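Local coordinates for uncharacterized protein (Thermus thermophilus HB8, PDB 6SCE) that probably acts as a DNA nuclease in type III CRISPR defence, cutting DNA once a cyclic oligoadenylate signal is bound, at residues W253-G258 / M325-R330; R432-E437 / R576-V581; W331-F336 / V343-L348. One frame throughout, in Å; residues are numbered along the deposited sequence.

The three contacts adjoin one another but differ in burial. Contact 1 is a sparse surface meeting of two helices in which a guanidinium faces a hydroxyl without a hydrogen bond. Contact 2 is fully buried; there an arginine grips a backbone carbonyl, and a valine covers a tyrosine ring. Contact 3, partly buried, combines valine packing with a salt bridge and a water inside one beta-alpha-beta unit. Contacts 1 and 3 share helix 326-338, near its start and then farther along. The 253-258 helix end also touches contact 2, and Trp331 of contact 3 packs on Gly433, so contact 2 borders both of the others.

Contact 1. Residues W253-G258 / M325-R330; sequences WAREYG and MESRLR. With nucleotides of chain B.
Arg255 and Ser327 make a small polar contact at the surface, where the last turns of helix 240-257 come near the first turn of helix 326-338. The second helix belongs to a beta-alpha-beta unit of a Rossmann-like sheet, consistent with a CARF domain, while the first packs beside a different sheet, so the contact spans two parts of the fold. The backbones stay well apart, with the CA atoms of Arg255 and Ser327 10.0 Å from each other, and side chains have to cover the gap. Arg255 does most of the reaching: its chain runs out straight until a bend at chi3 (-93°) turns the guanidinium across. Ser327 OG then sits over one face of that group, 3.1 Å from Arg255 NH2. Approached from the face, the N-H groups point past the oxygen, and no hydrogen bond forms. Trp331, one turn along the second helix, packs against the same guanidinium through CZ2. Three residues on from Arg255, Gly258 leaves the helical conformation with positive phi, in a Schellman motif. At the other end of the contact Met325, a selenomethionine at the N-cap position, turns toward the bound nucleotide A3 of chain B. Its chain, bent at chi2, arches over the adenine: CG lies 3.7 Å from N1 of A3, SE bows outward, and CE returns to 3.6 Å from C4 of A3.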
# COMPACT_ATOMS: atom_id res chain seq x y z
N TRP A 253 -9.83 14.23 -1.32
CA TRP A 253 -10.32 12.94 -0.86
C TRP A 253 -9.94 11.79 -1.79
O TRP A 253 -9.49 10.74 -1.32
CB TRP A 253 -11.82 13.00 -0.65
CG TRP A 253 -12.24 13.99 0.37
CD1 TRP A 253 -11.46 14.52 1.36
CD2 TRP A 253 -13.53 14.58 0.53
NE1 TRP A 253 -12.19 15.39 2.12
CE2 TRP A 253 -13.47 15.45 1.63
CE3 TRP A 253 -14.73 14.47 -0.17
CZ2 TRP A 253 -14.56 16.21 2.05
CZ3 TRP A 253 -15.84 15.23 0.26
CH2 TRP A 253 -15.74 16.07 1.36
N ALA A 254 -10.08 11.98 -3.10
CA ALA A 254 -9.74 10.95 -4.07
C ALA A 254 -8.26 10.59 -4.04
O ALA A 254 -7.90 9.41 -4.13
CB ALA A 254 -10.13 11.38 -5.47
N ARG A 255 -7.40 11.61 -3.95
CA ARG A 255 -5.98 11.35 -3.83
C ARG A 255 -5.69 10.56 -2.53
O ARG A 255 -4.95 9.59 -2.57
CB ARG A 255 -5.17 12.64 -3.86
CG ARG A 255 -3.67 12.39 -3.85
CD ARG A 255 -2.87 13.67 -3.93
NE ARG A 255 -2.52 14.03 -5.31
CZ ARG A 255 -1.68 15.01 -5.64
NH1 ARG A 255 -1.09 15.75 -4.70
NH2 ARG A 255 -1.43 15.25 -6.92
N GLU A 256 -6.31 10.97 -1.43
CA GLU A 256 -6.09 10.35 -0.13
C GLU A 256 -6.47 8.88 -0.09
O GLU A 256 -5.75 8.07 0.51
CB GLU A 256 -6.82 11.12 0.94
CG GLU A 256 -6.66 10.53 2.33
CD GLU A 256 -6.67 11.57 3.40
OE1 GLU A 256 -5.73 12.40 3.40
OE2 GLU A 256 -7.63 11.56 4.22
N TYR A 257 -7.57 8.50 -0.72
CA TYR A 257 -8.00 7.10 -0.68
C TYR A 257 -7.68 6.28 -1.92
O TYR A 257 -8.14 5.14 -2.05
CB TYR A 257 -9.48 7.05 -0.37
CG TYR A 257 -9.85 7.79 0.88
CD1 TYR A 257 -9.29 7.46 2.12
CD2 TYR A 257 -10.78 8.82 0.84
CE1 TYR A 257 -9.63 8.16 3.27
CE2 TYR A 257 -11.15 9.50 1.97
CZ TYR A 257 -10.58 9.18 3.18
OH TYR A 257 -10.98 9.91 4.29
N GLY A 258 -6.89 6.85 -2.84
CA GLY A 258 -6.48 6.11 -4.03
C GLY A 258 -7.54 5.95 -5.12
O GLY A 258 -7.52 5.00 -5.89
N MSE A 325 3.37 7.97 -10.93
CA MSE A 325 3.78 8.10 -9.53
C MSE A 325 4.50 9.42 -9.34
O MSE A 325 5.30 9.57 -8.40
CB MSE A 325 4.70 6.92 -9.14
CG MSE A 325 4.07 5.53 -9.14
SE MSE A 325 2.97 5.36 -7.50
CE MSE A 325 2.37 3.54 -7.93
N GLU A 326 4.26 10.42 -10.21
CA GLU A 326 4.98 11.68 -10.09
C GLU A 326 4.82 12.32 -8.70
O GLU A 326 5.78 12.77 -8.14
CB GLU A 326 4.57 12.68 -11.19
CG GLU A 326 5.25 14.03 -11.05
CD GLU A 326 4.48 14.97 -10.14
OE1 GLU A 326 3.25 14.80 -9.99
OE2 GLU A 326 5.10 15.90 -9.59
N SER A 327 3.61 12.35 -8.16
CA SER A 327 3.39 12.96 -6.83
C SER A 327 4.26 12.30 -5.77
O SER A 327 4.94 12.97 -5.00
CB SER A 327 1.93 12.84 -6.39
OG SER A 327 1.09 13.55 -7.27
N ARG A 328 4.24 10.98 -5.74
CA ARG A 328 5.06 10.27 -4.74
C ARG A 328 6.55 10.54 -4.92
O ARG A 328 7.29 10.64 -3.94
CB ARG A 328 4.75 8.78 -4.74
CG ARG A 328 3.28 8.48 -4.38
CD ARG A 328 3.00 8.87 -2.95
NE ARG A 328 3.84 8.10 -2.04
CZ ARG A 328 3.51 6.91 -1.53
NH1 ARG A 328 2.32 6.37 -1.80
NH2 ARG A 328 4.38 6.26 -0.75
N LEU A 329 7.00 10.64 -6.17
CA LEU A 329 8.38 10.94 -6.43
C LEU A 329 8.70 12.34 -5.91
O LEU A 329 9.74 12.56 -5.27
CB LEU A 329 8.70 10.85 -7.92
CG LEU A 329 10.12 11.17 -8.37
CD1 LEU A 329 11.09 10.21 -7.76
CD2 LEU A 329 10.21 11.12 -9.89
N ARG A 330 7.80 13.29 -6.18
CA ARG A 330 8.00 14.68 -5.71
C ARG A 330 8.17 14.73 -4.18
O ARG A 330 9.08 15.39 -3.65
CB ARG A 330 6.80 15.54 -6.14
CG ARG A 330 6.84 16.99 -5.70
CD ARG A 330 5.55 17.70 -6.12
NE ARG A 330 5.56 19.13 -5.78
CZ ARG A 330 4.52 19.96 -5.94
NH1 ARG A 330 3.37 19.52 -6.44
NH2 ARG A 330 4.63 21.24 -5.60
P A B 3 4.21 -6.65 -8.47
OP1 A B 3 4.96 -6.89 -9.77
OP2 A B 3 4.60 -7.61 -7.38
O5' A B 3 4.45 -5.15 -8.02
C5' A B 3 3.67 -4.50 -7.00
C4' A B 3 4.29 -3.14 -6.78
O4' A B 3 4.16 -2.34 -7.99
C3' A B 3 3.68 -2.32 -5.65
O3' A B 3 4.76 -1.86 -4.85
C2' A B 3 2.97 -1.17 -6.39
O2' A B 3 2.87 0.02 -5.65
C1' A B 3 3.89 -1.01 -7.60
N9 A B 3 3.26 -0.36 -8.73
C8 A B 3 2.04 -0.67 -9.28
N7 A B 3 1.75 0.08 -10.32
C5 A B 3 2.86 0.89 -10.48
C6 A B 3 3.17 1.89 -11.42
N6 A B 3 2.37 2.21 -12.43
N1 A B 3 4.38 2.50 -11.31
C2 A B 3 5.19 2.14 -10.31
N3 A B 3 5.01 1.21 -9.35
C4 A B 3 3.80 0.63 -9.51

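Contact 2. Residues R432-E437 / R576-V581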
# COMPACT_ATOMS: atom_id res chain seq x y z
N ARG A 432 5.63 10.19 2.62
CA ARG A 432 4.38 9.77 2.05
C ARG A 432 3.59 10.87 1.37
O ARG A 432 2.72 10.56 0.60
CB ARG A 432 3.50 9.22 3.15
CG ARG A 432 2.11 8.76 2.74
CD ARG A 432 2.17 7.66 1.69
NE ARG A 432 0.82 7.27 1.33
CZ ARG A 432 0.01 8.00 0.56
NH1 ARG A 432 0.43 9.14 -0.00
NH2 ARG A 432 -1.20 7.57 0.32
N GLY A 433 3.89 12.12 1.64
CA GLY A 433 3.13 13.22 1.05
C GLY A 433 2.29 14.05 2.00
O GLY A 433 1.35 14.73 1.57
N TYR A 434 2.60 14.01 3.30
CA TYR A 434 1.80 14.76 4.28
C TYR A 434 2.67 15.53 5.26
O TYR A 434 3.73 15.05 5.68
CB TYR A 434 0.91 13.81 5.08
CG TYR A 434 -0.21 13.24 4.28
CD1 TYR A 434 0.01 12.20 3.40
CD2 TYR A 434 -1.49 13.78 4.36
CE1 TYR A 434 -1.02 11.68 2.63
CE2 TYR A 434 -2.53 13.26 3.60
CZ TYR A 434 -2.28 12.21 2.73
OH TYR A 434 -3.28 11.66 1.96
N ARG A 435 2.24 16.73 5.62
CA ARG A 435 2.87 17.47 6.73
C ARG A 435 1.99 17.23 7.95
O ARG A 435 0.81 17.55 7.93
CB ARG A 435 3.00 18.97 6.45
CG ARG A 435 3.76 19.72 7.55
CD ARG A 435 3.96 21.22 7.26
NE ARG A 435 2.71 21.85 6.82
CZ ARG A 435 2.39 22.16 5.56
NH1 ARG A 435 3.23 21.94 4.55
NH2 ARG A 435 1.22 22.72 5.31
N PHE A 436 2.53 16.60 8.98
CA PHE A 436 1.76 16.35 10.18
C PHE A 436 1.80 17.64 11.02
O PHE A 436 2.84 17.96 11.55
CB PHE A 436 2.38 15.20 10.96
CG PHE A 436 1.70 14.91 12.27
CD1 PHE A 436 0.33 15.01 12.40
CD2 PHE A 436 2.44 14.50 13.36
CE1 PHE A 436 -0.28 14.74 13.61
CE2 PHE A 436 1.82 14.22 14.57
CZ PHE A 436 0.47 14.34 14.68
N GLU A 437 0.69 18.36 11.10
CA GLU A 437 0.61 19.59 11.92
C GLU A 437 0.05 19.25 13.29
O GLU A 437 -1.14 18.99 13.45
CB GLU A 437 -0.20 20.67 11.22
CG GLU A 437 0.56 21.28 10.05
CD GLU A 437 -0.20 22.38 9.32
OE1 GLU A 437 -1.30 22.78 9.78
OE2 GLU A 437 0.31 22.85 8.28
N ARG A 576 -4.90 2.35 5.93
CA ARG A 576 -4.41 1.61 4.78
C ARG A 576 -3.71 2.52 3.78
O ARG A 576 -2.59 2.24 3.36
CB ARG A 576 -5.55 0.85 4.07
CG ARG A 576 -5.11 0.13 2.79
CD ARG A 576 -6.21 -0.74 2.18
NE ARG A 576 -7.32 0.04 1.62
CZ ARG A 576 -7.42 0.46 0.35
NH1 ARG A 576 -6.49 0.17 -0.56
NH2 ARG A 576 -8.48 1.18 -0.02
N SER A 577 -4.39 3.59 3.40
CA SER A 577 -3.91 4.42 2.30
C SER A 577 -2.74 5.31 2.69
O SER A 577 -1.73 5.34 2.00
CB SER A 577 -5.06 5.25 1.74
OG SER A 577 -6.03 4.39 1.21
N VAL A 578 -2.88 6.01 3.82
CA VAL A 578 -1.89 6.97 4.23
C VAL A 578 -0.79 6.32 5.11
O VAL A 578 0.39 6.62 4.94
CB VAL A 578 -2.52 8.17 4.97
CG1 VAL A 578 -1.45 9.10 5.49
CG2 VAL A 578 -3.50 8.90 4.04
N GLY A 579 -1.19 5.43 6.03
CA GLY A 579 -0.23 4.74 6.89
C GLY A 579 0.53 3.66 6.12
O GLY A 579 1.73 3.46 6.33
N GLY A 580 -0.17 2.93 5.27
CA GLY A 580 0.46 1.89 4.47
C GLY A 580 -0.07 0.52 4.81
O GLY A 580 -0.94 0.34 5.70
N VAL A 581 0.42 -0.46 4.07
CA VAL A 581 -0.10 -1.81 4.15
C VAL A 581 0.09 -2.44 5.52
O VAL A 581 -0.70 -3.30 5.91
CB VAL A 581 0.46 -2.70 2.99
CG1 VAL A 581 1.92 -3.06 3.18
CG2 VAL A 581 -0.37 -3.92 2.81
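Arg432 and Val578 mark the closest backbone approach, their CA atoms 7.2 Å apart. Here the chain leaves helix 425-432 through a Schellman motif at Gly433 and enters strand 434-438, while helix 561-579 ends in a wider pi-type turn before Gly580 takes positive phi. Arg432 reaches into that last turn. With CG anti to the backbone N (chi1 178°), CG of Arg432 rests against Val578 O; the bend at chi2 then brings the guanidinium side-on to Ser577 O. NH2 of Arg432 makes the shorter, straighter bond to Ser577 O (2.8 Å, 158°), from above the carbonyl plane; NE of Arg432 reaches the same oxygen at 3.3 Å, in that plane and on a lone pair. Two donors on one acceptor fix the guanidinium's rotation. Strand and helix both belong to the mixed sheet domain at the C-terminal end of the chain, whose layout is consistent with a restriction-endonuclease-like nuclease fold; the strand lies at the sheet's edge. Beside the arginine, both Val578 methyls lie on one face of the Tyr434 ring: CG1 over the ring, 4.1 Å from its centroid in a CH-pi contact, CG2 toward the hydroxyl end, 3.5 Å from Tyr434 OH. That buried hydroxyl probably hydrogen-bonds to Glu256 on helix 240-257.

Contact 3. Residues W331-F336 / V343-L348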
# COMPACT_ATOMS: atom_id res chain seq x y z
N TRP A 331 7.33 14.01 -3.45
CA TRP A 331 7.38 14.01 -1.98
C TRP A 331 8.62 13.31 -1.45
O TRP A 331 9.18 13.71 -0.45
CB TRP A 331 6.12 13.37 -1.39
CG TRP A 331 4.90 14.08 -1.84
CD1 TRP A 331 4.78 15.42 -2.04
CD2 TRP A 331 3.64 13.51 -2.20
NE1 TRP A 331 3.52 15.72 -2.49
CE2 TRP A 331 2.80 14.56 -2.58
CE3 TRP A 331 3.14 12.21 -2.21
CZ2 TRP A 331 1.49 14.36 -2.98
CZ3 TRP A 331 1.82 12.01 -2.61
CH2 TRP A 331 1.02 13.07 -2.98
N ALA A 332 9.03 12.25 -2.15
CA ALA A 332 10.26 11.54 -1.75
C ALA A 332 11.47 12.46 -1.95
O ALA A 332 12.35 12.54 -1.09
CB ALA A 332 10.44 10.27 -2.55
N GLU A 333 11.52 13.11 -3.11
CA GLU A 333 12.59 14.07 -3.38
C GLU A 333 12.64 15.16 -2.29
O GLU A 333 13.71 15.47 -1.78
CB GLU A 333 12.41 14.69 -4.77
CG GLU A 333 13.51 15.64 -5.16
CD GLU A 333 13.27 16.29 -6.52
OE1 GLU A 333 12.11 16.57 -6.86
OE2 GLU A 333 14.27 16.55 -7.22
N ALA A 334 11.49 15.70 -1.91
CA ALA A 334 11.44 16.77 -0.92
C ALA A 334 11.93 16.25 0.44
O ALA A 334 12.68 16.91 1.16
CB ALA A 334 10.04 17.32 -0.80
N PHE A 335 11.52 15.02 0.77
CA PHE A 335 11.94 14.41 2.00
C PHE A 335 13.45 14.26 2.09
O PHE A 335 14.07 14.65 3.11
CB PHE A 335 11.29 13.05 2.21
CG PHE A 335 11.90 12.30 3.35
CD1 PHE A 335 11.60 12.66 4.65
CD2 PHE A 335 12.82 11.28 3.12
CE1 PHE A 335 12.18 11.99 5.72
CE2 PHE A 335 13.40 10.62 4.19
CZ PHE A 335 13.08 10.97 5.49
N PHE A 336 14.05 13.71 1.03
CA PHE A 336 15.48 13.48 1.03
C PHE A 336 16.26 14.80 0.98
O PHE A 336 17.22 14.96 1.70
CB PHE A 336 15.89 12.52 -0.09
CG PHE A 336 15.60 11.07 0.22
CD1 PHE A 336 16.39 10.36 1.10
CD2 PHE A 336 14.55 10.42 -0.40
CE1 PHE A 336 16.13 9.02 1.37
CE2 PHE A 336 14.28 9.10 -0.13
CZ PHE A 336 15.07 8.40 0.77
N VAL A 343 19.55 14.48 -4.27
CA VAL A 343 18.57 13.63 -4.95
C VAL A 343 18.73 13.67 -6.47
O VAL A 343 18.81 14.74 -7.06
CB VAL A 343 17.15 14.07 -4.63
CG1 VAL A 343 16.15 13.20 -5.39
CG2 VAL A 343 16.91 13.99 -3.14
N HIS A 344 18.75 12.50 -7.09
CA HIS A 344 18.65 12.38 -8.54
C HIS A 344 17.43 11.53 -8.82
O HIS A 344 17.21 10.51 -8.16
CB HIS A 344 19.88 11.69 -9.07
CG HIS A 344 21.16 12.26 -8.56
ND1 HIS A 344 21.67 13.47 -9.01
CD2 HIS A 344 22.05 11.79 -7.66
CE1 HIS A 344 22.81 13.71 -8.39
NE2 HIS A 344 23.07 12.70 -7.58
N ARG A 345 16.65 11.93 -9.81
CA ARG A 345 15.41 11.27 -10.12
C ARG A 345 15.31 11.15 -11.59
O ARG A 345 15.85 11.99 -12.31
CB ARG A 345 14.22 12.07 -9.61
CG ARG A 345 14.29 13.56 -9.94
CD ARG A 345 13.09 14.30 -9.37
NE ARG A 345 11.96 14.22 -10.28
CZ ARG A 345 10.76 14.74 -10.06
NH1 ARG A 345 10.48 15.39 -8.93
NH2 ARG A 345 9.82 14.58 -10.98
N SER A 346 14.60 10.14 -12.05
CA SER A 346 14.24 10.06 -13.44
C SER A 346 12.94 9.30 -13.58
O SER A 346 12.61 8.47 -12.72
CB SER A 346 15.35 9.38 -14.25
OG SER A 346 15.12 9.55 -15.65
N PHE A 347 12.20 9.59 -14.65
CA PHE A 347 11.02 8.82 -15.01
C PHE A 347 11.33 7.69 -15.98
O PHE A 347 12.06 7.86 -16.99
CB PHE A 347 9.93 9.71 -15.63
CG PHE A 347 9.29 10.65 -14.67
CD1 PHE A 347 8.50 10.17 -13.62
CD2 PHE A 347 9.46 12.03 -14.80
CE1 PHE A 347 7.89 11.04 -12.74
CE2 PHE A 347 8.84 12.91 -13.92
CZ PHE A 347 8.07 12.41 -12.87
N LEU A 348 10.71 6.54 -15.72
CA LEU A 348 10.65 5.42 -16.67
C LEU A 348 9.52 5.66 -17.65
O LEU A 348 8.58 6.37 -17.31
CB LEU A 348 10.41 4.09 -15.95
CG LEU A 348 11.38 3.78 -14.81
CD1 LEU A 348 10.94 2.47 -14.16
CD2 LEU A 348 12.84 3.73 -15.27
O HOH W 1 16.71 16.14 -7.77
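Glu333 meets Val343 and Arg345 across the beta-alpha-beta unit formed by strand 316-321, helix 326-338 and strand 342-347. The strand is the edge of its parallel sheet region, and the helix runs back over it nearly antiparallel, at 169°, with the axes 9.0 Å apart. Their backbones come closest at Glu333 and Val343, whose CA atoms are 6.2 Å from each other.

Glu333 holds its chain fully extended, and the extended chain passes Val343 and carries the carboxylate to Arg345. On the way its methylenes serve as packing surface: Glu333 CG rests 3.6 Å from Val343 CG1. The other valine branch is used separately, CG2 lying 3.5 Å from Phe336 CB. Only the base of Phe336 takes part, because its ring is led off toward Val317 on the neighbouring strand, with Phe335 CD2 over its centre.

Arg345 supplies the polar end. Its CB points toward the helix, and chi1 of 47° sets CG between the backbone N and the carbonyl carbon; the bend at chi3 then turns the guanidinium across the carboxylate. Arg345 NH1 bonds Glu333 OE1 at 2.9 Å and 151°, in a salt bridge. The oxygen sits at the guanidinium's edge, yet the nitrogen comes from well above the carboxylate plane, so the two flat groups are tilted rather than coplanar and a single bond joins them. Arg345 CD also comes to 3.3 Å from Glu333 OE2. OE2, the other oxygen, takes part in a salt bridge with Arg337, one helical turn on. A water also donates to it and to the strand backbone, 2.6 Å from Val343 O.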